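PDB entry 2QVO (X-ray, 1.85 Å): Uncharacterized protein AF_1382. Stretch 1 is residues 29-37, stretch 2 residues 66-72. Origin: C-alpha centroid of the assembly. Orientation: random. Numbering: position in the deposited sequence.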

# COMPACT_ATOMS: atom_id res chain seq x y z
N ASN A 29 6.10 -1.04 11.86
CA ASN A 29 5.42 -2.32 11.80
C ASN A 29 5.80 -3.10 10.57
O ASN A 29 5.96 -2.51 9.49
CB ASN A 29 3.90 -2.13 11.81
CG ASN A 29 3.35 -1.75 13.17
OD1 ASN A 29 2.54 -0.84 13.31
ND2 ASN A 29 3.82 -2.45 14.20
N ASP A 30 5.91 -4.43 10.71
CA ASP A 30 5.82 -5.33 9.55
C ASP A 30 4.40 -5.12 9.03
O ASP A 30 3.46 -4.98 9.82
CB ASP A 30 6.02 -6.80 9.93
CG ASP A 30 7.47 -7.16 10.23
OD1 ASP A 30 8.39 -6.64 9.58
OD2 ASP A 30 7.69 -7.99 11.13
N VAL A 31 4.25 -5.02 7.71
CA VAL A 31 2.94 -4.76 7.15
C VAL A 31 2.31 -6.07 6.71
O VAL A 31 2.78 -6.73 5.80
CB VAL A 31 2.96 -3.74 5.96
CG1 VAL A 31 1.52 -3.35 5.60
CG2 VAL A 31 3.74 -2.48 6.33
N TYR A 32 1.22 -6.45 7.37
CA TYR A 32 0.51 -7.67 7.01
C TYR A 32 -0.67 -7.37 6.12
O TYR A 32 -1.37 -6.39 6.33
CB TYR A 32 0.01 -8.36 8.28
CG TYR A 32 1.09 -8.54 9.32
CD1 TYR A 32 2.18 -9.36 9.06
CD2 TYR A 32 1.03 -7.87 10.54
CE1 TYR A 32 3.17 -9.53 9.99
CE2 TYR A 32 2.03 -8.03 11.49
CZ TYR A 32 3.10 -8.87 11.21
OH TYR A 32 4.10 -9.06 12.12
N ILE A 33 -0.91 -8.24 5.14
CA ILE A 33 -2.03 -8.02 4.23
C ILE A 33 -3.35 -7.90 4.97
O ILE A 33 -4.20 -7.11 4.58
CB ILE A 33 -2.09 -9.11 3.11
CG1 ILE A 33 -2.81 -8.54 1.88
CG2 ILE A 33 -2.72 -10.39 3.63
CD1 ILE A 33 -2.32 -9.10 0.54
N GLN A 34 -3.49 -8.66 6.06
CA GLN A 34 -4.68 -8.65 6.93
C GLN A 34 -4.91 -7.27 7.55
O GLN A 34 -6.04 -6.79 7.62
CB GLN A 34 -4.54 -9.71 8.04
CG GLN A 34 -4.31 -11.15 7.57
CD GLN A 34 -2.89 -11.46 7.11
OE1 GLN A 34 -1.94 -10.76 7.44
NE2 GLN A 34 -2.73 -12.55 6.34
N TYR A 35 -3.83 -6.64 8.00
CA TYR A 35 -3.89 -5.29 8.56
C TYR A 35 -4.32 -4.25 7.52
O TYR A 35 -5.17 -3.39 7.80
CB TYR A 35 -2.56 -4.90 9.19
CG TYR A 35 -2.46 -3.41 9.48
CD1 TYR A 35 -3.01 -2.88 10.64
CD2 TYR A 35 -1.86 -2.55 8.56
CE1 TYR A 35 -2.93 -1.51 10.90
CE2 TYR A 35 -1.79 -1.19 8.80
CZ TYR A 35 -2.33 -0.67 9.96
OH TYR A 35 -2.24 0.68 10.19
N ILE A 36 -3.73 -4.30 6.32
CA ILE A 36 -4.12 -3.38 5.25
C ILE A 36 -5.62 -3.47 5.02
O ILE A 36 -6.31 -2.45 4.94
CB ILE A 36 -3.36 -3.64 3.93
CG1 ILE A 36 -1.85 -3.48 4.13
CG2 ILE A 36 -3.83 -2.68 2.83
CD1 ILE A 36 -1.03 -4.08 2.98
N ALA A 37 -6.11 -4.70 4.93
CA ALA A 37 -7.53 -4.98 4.79
C ALA A 37 -8.37 -4.36 5.92
O ALA A 37 -9.43 -3.83 5.64
CB ALA A 37 -7.78 -6.49 4.72
N GLY A 66 5.17 -18.10 7.41
CA GLY A 66 4.17 -19.09 7.80
C GLY A 66 2.94 -18.97 6.92
O GLY A 66 3.02 -19.16 5.71
N ARG A 67 1.80 -18.63 7.52
CA ARG A 67 0.58 -18.36 6.77
C ARG A 67 0.34 -16.86 6.63
O ARG A 67 -0.73 -16.44 6.21
CB ARG A 67 -0.62 -19.02 7.45
CG ARG A 67 -0.59 -20.54 7.44
NE ARG A 67 -2.20 -23.48 7.98
CZ ARG A 67 -1.13 -24.05 8.51
NH1 ARG A 67 0.08 -23.59 8.23
NH2 ARG A 67 -1.26 -25.10 9.31
N THR A 68 1.34 -16.05 6.98
CA THR A 68 1.18 -14.59 7.06
C THR A 68 1.89 -13.86 5.91
O THR A 68 3.11 -13.92 5.80
CB THR A 68 1.75 -14.05 8.39
OG1 THR A 68 1.17 -14.78 9.49
CG2 THR A 68 1.45 -12.56 8.55
N LYS A 69 1.12 -13.16 5.08
CA LYS A 69 1.70 -12.41 3.95
C LYS A 69 2.20 -11.05 4.44
O LYS A 69 1.44 -10.26 4.99
CB LYS A 69 0.69 -12.24 2.81
CG LYS A 69 1.36 -11.85 1.48
CD LYS A 69 0.48 -12.08 0.25
CE LYS A 69 1.29 -11.84 -1.02
NZ LYS A 69 0.47 -11.69 -2.25
N ILE A 70 3.49 -10.80 4.23
CA ILE A 70 4.11 -9.54 4.63
C ILE A 70 4.49 -8.74 3.37
O ILE A 70 5.04 -9.28 2.42
CB ILE A 70 5.35 -9.76 5.50
CG1 ILE A 70 4.94 -10.46 6.81
CG2 ILE A 70 6.05 -8.42 5.80
CD1 ILE A 70 6.10 -10.84 7.69
N ILE A 71 4.17 -7.46 3.40
CA ILE A 71 4.37 -6.59 2.24
C ILE A 71 5.35 -5.48 2.62
O ILE A 71 5.18 -4.84 3.65
CB ILE A 71 3.03 -6.02 1.78
CG1 ILE A 71 2.11 -7.18 1.38
CG2 ILE A 71 3.22 -5.05 0.62
CD1 ILE A 71 0.74 -7.08 1.93
N ARG A 72 6.36 -5.24 1.79
CA ARG A 72 7.29 -4.14 2.03
C ARG A 72 7.44 -3.30 0.76
O ARG A 72 7.46 -3.85 -0.33
CB ARG A 72 8.65 -4.65 2.50
CG ARG A 72 9.53 -5.31 1.43
CD ARG A 72 10.91 -5.63 1.97
NE ARG A 72 10.77 -6.24 3.30
CZ ARG A 72 10.58 -7.54 3.52
NH1 ARG A 72 10.55 -8.39 2.50
NH2 ARG A 72 10.44 -7.98 4.77
O HOH W 1 8.82 -6.58 6.62
O HOH W 2 6.65 -4.79 6.04

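A short antiparallel pairing joins residues 31-32 to the strand 68-72, and the first turn of the following helix leans on the same strand, its axis at 76° to it. Two backbone hydrogen bonds link the segments: Ile 71 N to Val 31 O (2.9 Å) and Ile 33 N to Lys 69 O (3.1 Å). Between them Tyr 32 faces Ile 70 as a non-hydrogen-bonded pair; Tyr 32 CA and Ile 70 CA are 4.7 Å apart, and each makes a CA-H...O contact: Tyr 32 CA to Lys 69 O (3.4 Å), Ile 70 CA to Val 31 O (3.3 Å). At Val 31 the pairing opens: Val 31 N and Ile 71 O stand 4.2 Å apart, and a water between them accepts from Val 31 N (2.9 Å) and donates to Ile 71 O (2.8 Å).

The Tyr 32 ring packs beside Thr 68 and Ile 70 on one face of the sheet; its CD1 sits 3.3 Å from Thr 68 CG2 and 3.7 Å from Ile 70 CG1. Ile 71 points to the other face, and its CD1 fits the notch between Ile 33 CB (3.7 Å) and Ile 36 CD1 (3.6 Å), one helical turn apart. Lys 69 packs near its base, CB 4.0 Å from Ile 33 CG2, while its extended chain leads away.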